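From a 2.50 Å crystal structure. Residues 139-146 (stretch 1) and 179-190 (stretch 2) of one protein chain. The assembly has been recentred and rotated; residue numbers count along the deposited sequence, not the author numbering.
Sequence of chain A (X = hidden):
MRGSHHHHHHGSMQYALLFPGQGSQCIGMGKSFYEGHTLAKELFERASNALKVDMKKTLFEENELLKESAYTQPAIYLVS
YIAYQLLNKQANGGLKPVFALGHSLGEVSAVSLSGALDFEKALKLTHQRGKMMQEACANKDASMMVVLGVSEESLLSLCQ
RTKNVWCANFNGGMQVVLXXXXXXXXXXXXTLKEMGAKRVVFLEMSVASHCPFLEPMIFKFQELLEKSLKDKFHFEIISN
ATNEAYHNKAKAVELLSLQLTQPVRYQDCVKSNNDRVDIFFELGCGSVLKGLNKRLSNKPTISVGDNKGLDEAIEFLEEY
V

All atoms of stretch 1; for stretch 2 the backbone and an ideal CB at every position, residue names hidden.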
# COMPACT_ATOMS: atom_id res chain seq x y z
N ASN A 139 10.19 -10.82 18.69
CA ASN A 139 9.99 -11.49 19.98
C ASN A 139 8.62 -11.15 20.58
O ASN A 139 8.51 -10.84 21.78
CB ASN A 139 11.12 -11.14 20.99
CG ASN A 139 12.52 -11.12 20.35
OD1 ASN A 139 13.04 -12.17 19.92
ND2 ASN A 139 13.14 -9.94 20.31
N LYS A 140 7.58 -11.19 19.75
CA LYS A 140 6.22 -11.02 20.25
C LYS A 140 5.30 -12.12 19.72
O LYS A 140 4.22 -12.38 20.27
CB LYS A 140 5.68 -9.65 19.87
CG LYS A 140 6.08 -8.55 20.84
CD LYS A 140 5.14 -8.55 22.05
CE LYS A 140 4.57 -7.16 22.30
NZ LYS A 140 3.15 -7.24 22.78
N ASP A 141 5.79 -12.78 18.67
CA ASP A 141 5.04 -13.76 17.89
C ASP A 141 3.83 -13.10 17.22
O ASP A 141 2.68 -13.52 17.39
CB ASP A 141 4.64 -14.99 18.72
CG ASP A 141 4.27 -16.19 17.83
OD1 ASP A 141 4.89 -16.33 16.76
OD2 ASP A 141 3.36 -16.97 18.19
N ALA A 142 4.13 -12.06 16.47
CA ALA A 142 3.10 -11.22 15.90
C ALA A 142 2.75 -11.74 14.53
O ALA A 142 3.61 -12.26 13.80
CB ALA A 142 3.58 -9.78 15.82
N SER A 143 1.48 -11.62 14.17
CA SER A 143 1.05 -11.94 12.83
C SER A 143 -0.19 -11.17 12.40
O SER A 143 -0.77 -10.40 13.18
CB SER A 143 0.81 -13.44 12.69
OG SER A 143 0.79 -13.76 11.31
N MET A 144 -0.59 -11.39 11.15
CA MET A 144 -1.84 -10.88 10.62
C MET A 144 -2.68 -12.00 9.99
O MET A 144 -2.14 -12.98 9.46
CB MET A 144 -1.56 -9.71 9.67
CG MET A 144 -1.29 -8.42 10.45
SD MET A 144 -0.65 -7.07 9.47
CE MET A 144 -2.13 -6.32 8.83
N MET A 145 -4.00 -11.87 10.06
CA MET A 145 -4.88 -12.96 9.67
C MET A 145 -6.08 -12.49 8.87
O MET A 145 -6.95 -11.78 9.39
CB MET A 145 -5.32 -13.72 10.94
CG MET A 145 -6.36 -14.81 10.72
SD MET A 145 -6.80 -15.69 12.24
CE MET A 145 -7.88 -14.51 13.04
N VAL A 146 -6.15 -12.92 7.61
CA VAL A 146 -7.31 -12.56 6.76
C VAL A 146 -8.55 -13.36 7.17
O VAL A 146 -8.51 -14.58 7.23
CB VAL A 146 -7.02 -12.76 5.24
CG1 VAL A 146 -8.13 -12.20 4.41
CG2 VAL A 146 -5.76 -12.07 4.82
N UNK A 179 -4.90 -8.23 13.40
CA UNK A 179 -3.50 -8.23 13.79
C UNK A 179 -3.36 -8.63 15.25
O UNK A 179 -4.28 -8.43 16.04
CB UNK A 179 -2.87 -6.86 13.55
N UNK A 180 -2.22 -9.21 15.60
CA UNK A 180 -1.97 -9.57 16.99
C UNK A 180 -1.00 -10.69 17.26
O UNK A 180 -0.13 -11.01 16.43
CB UNK A 180 -3.30 -9.94 17.64
N UNK A 181 -1.13 -11.26 18.46
CA UNK A 181 -0.28 -12.37 18.87
C UNK A 181 -0.86 -13.60 18.20
O UNK A 181 -2.07 -13.84 18.26
CB UNK A 181 -0.21 -12.52 20.39
N UNK A 182 0.02 -14.32 17.51
CA UNK A 182 -0.35 -15.48 16.72
C UNK A 182 -1.35 -16.36 17.44
O UNK A 182 -2.50 -16.43 17.03
CB UNK A 182 0.90 -16.29 16.36
N UNK A 183 -0.94 -17.00 18.52
CA UNK A 183 -1.79 -17.98 19.20
C UNK A 183 -3.15 -17.39 19.52
O UNK A 183 -4.16 -18.07 19.39
CB UNK A 183 -1.12 -18.48 20.48
N UNK A 184 -3.16 -16.11 19.91
CA UNK A 184 -4.40 -15.41 20.25
C UNK A 184 -5.34 -15.27 19.05
O UNK A 184 -6.56 -15.26 19.23
CB UNK A 184 -4.08 -14.02 20.81
N UNK A 185 -4.78 -15.17 17.85
CA UNK A 185 -5.55 -15.15 16.59
C UNK A 185 -5.94 -16.57 16.19
O UNK A 185 -7.12 -16.89 15.93
CB UNK A 185 -4.74 -14.49 15.47
N UNK A 186 -4.90 -17.40 16.13
CA UNK A 186 -4.94 -18.81 15.81
C UNK A 186 -5.78 -19.58 16.83
O UNK A 186 -5.58 -20.78 17.00
CB UNK A 186 -3.52 -19.38 15.75
N UNK A 187 -6.70 -18.89 17.51
CA UNK A 187 -7.47 -19.47 18.61
C UNK A 187 -8.89 -18.94 18.62
O UNK A 187 -9.74 -19.41 19.37
CB UNK A 187 -6.79 -19.18 19.95
N UNK A 188 -9.12 -17.92 17.80
CA UNK A 188 -10.44 -17.37 17.54
C UNK A 188 -11.18 -18.19 16.47
O UNK A 188 -12.37 -17.94 16.23
CB UNK A 188 -10.32 -15.91 17.10
N UNK A 189 -10.48 -19.13 15.83
CA UNK A 189 -11.01 -19.99 14.76
C UNK A 189 -12.45 -20.48 14.98
O UNK A 189 -13.32 -20.21 14.16
CB UNK A 189 -10.10 -21.21 14.60
N UNK A 190 -12.71 -21.16 16.12
CA UNK A 190 -14.02 -21.81 16.26
C UNK A 190 -15.16 -20.82 16.45
O UNK A 190 -16.31 -21.13 16.14
CB UNK A 190 -13.99 -22.78 17.44

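Position 179 pairs with M144 in an antiparallel, non-hydrogen-bonded bridge, with a CA-CA distance of 4.5 Å. Its CB lies on the same face of the sheet as the M144 side chain. The ideal CB is already 3.8 Å from M144 CG, so a small or apolar side chain would suit. The residue is A179. Its CB packs 3.8 Å from M144 CG, and its CA makes a CA-H...O contact of 3.5 Å with S143 O.

Position 180 has phi/psi of 155/-159. At these angles a CB would be jammed against the carbonyl O of the residue before, which by itself calls for glycine. The backbone here forms the hydrogen-bonded pair with S143. The residue is G180. S143 N donates to G180 O at 2.8 Å, and G180 N donates to S143 O at 3.1 Å. G180 O also receives a CA-H...O contact from A142 CA at 3.3 Å. The chain turns a corner at this residue.

Position 181 bridges to A142, but its CB points away from stretch 1 and the side chains diverge. The nearest atoms on offer are the carbonyls of K140 and D141. It is also the N-cap position, where a serine, threonine, aspartate or asparagine is often found. Beta-branched residues would suit the extended backbone. The residue is V181, chi1 t, with CG1 3.9 Å from K140 O. V181 CA lies 3.5 Å from D141 O in a CA-H...O contact.

Position 182 opens the helix, and its CB points toward stretch 1. The ideal CB is a tight 3.1 Å from D141 OD2, and S143 CB is 4.7 Å away. A basic or polar side chain would be reasonable beside that carboxylate. The residue is K182. Its backbone makes the firmest link, with K182 N donating to D141 O at 2.8 Å and an angle of 173°. Its CD passes 4.1 Å from S143 CB, but the end of the chain leads away and makes no salt bridge with D141.

Position 183 points sideways, with D141 OD2 5.3 Å from the ideal CB. A basic or neutral polar residue might be expected. The residue is D183, whose OD2 comes 4.1 Å from D141 OD2, so two like charges lie close together.

Position 184 is out of reach and little constrained by stretch 1. It is D184.

Position 185 points toward stretch 1, with M145 CE 4.0 Å from the ideal CB. An apolar side chain such as leucine, isoleucine or methionine would fit. The residue is L185, chi1 m and chi2 t. CD2 packs 3.9 Å from M145 CE, while CD1 lies 3.7 Å from S143 O.

Positions 186 and 187 point sideways and tolerate many side chains. They are K186, just past the helix, and A187.

Position 188 points toward M145 CE, 4.9 Å from the ideal CB, and favours an apolar residue. It is L188.

Position 189 points sideways, so a long side chain is needed to reach stretch 1. It is E189, with OE2 3.8 Å from M145 SD.

Position 190 is out of reach. It is P190.

Stretch 2 (179-190) AGVKDDLKALEP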
# COMPACT_ATOMS: atom_id res chain seq x y z
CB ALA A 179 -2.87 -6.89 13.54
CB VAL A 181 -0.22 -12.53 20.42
CG1 VAL A 181 0.64 -13.72 20.82
CG2 VAL A 181 0.30 -11.26 21.08
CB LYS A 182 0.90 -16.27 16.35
CG LYS A 182 0.60 -17.54 15.56
CD LYS A 182 0.41 -17.23 14.11
CE LYS A 182 1.59 -17.74 13.32
NZ LYS A 182 1.22 -19.04 12.74
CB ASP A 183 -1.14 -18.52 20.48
CG ASP A 183 0.23 -19.13 20.24
OD1 ASP A 183 1.08 -19.00 21.14
OD2 ASP A 183 0.48 -19.74 19.16
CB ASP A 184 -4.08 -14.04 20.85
CG ASP A 184 -3.59 -14.13 22.29
OD1 ASP A 184 -4.43 -14.32 23.19
OD2 ASP A 184 -2.37 -13.97 22.52
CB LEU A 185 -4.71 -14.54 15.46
CG LEU A 185 -4.33 -13.07 15.46
CD1 LEU A 185 -3.19 -12.82 14.48
CD2 LEU A 185 -5.54 -12.22 15.11
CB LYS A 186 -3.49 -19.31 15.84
CG LYS A 186 -3.10 -20.52 15.00
CD LYS A 186 -1.59 -20.83 15.20
CE LYS A 186 -1.19 -22.22 14.69
NZ LYS A 186 -1.75 -23.35 15.53
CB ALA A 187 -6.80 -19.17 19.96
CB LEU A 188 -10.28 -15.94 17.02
CG LEU A 188 -10.46 -14.65 17.82
CD1 LEU A 188 -10.09 -14.75 19.28
CD2 LEU A 188 -9.63 -13.58 17.11
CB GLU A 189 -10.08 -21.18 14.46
CG GLU A 189 -9.46 -21.26 13.02
CD GLU A 189 -8.17 -20.41 12.83
OE1 GLU A 189 -7.07 -20.99 12.59
OE2 GLU A 189 -8.26 -19.16 12.92
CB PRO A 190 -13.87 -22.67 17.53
CG PRO A 190 -12.42 -22.54 17.96
CD PRO A 190 -11.89 -21.30 17.33
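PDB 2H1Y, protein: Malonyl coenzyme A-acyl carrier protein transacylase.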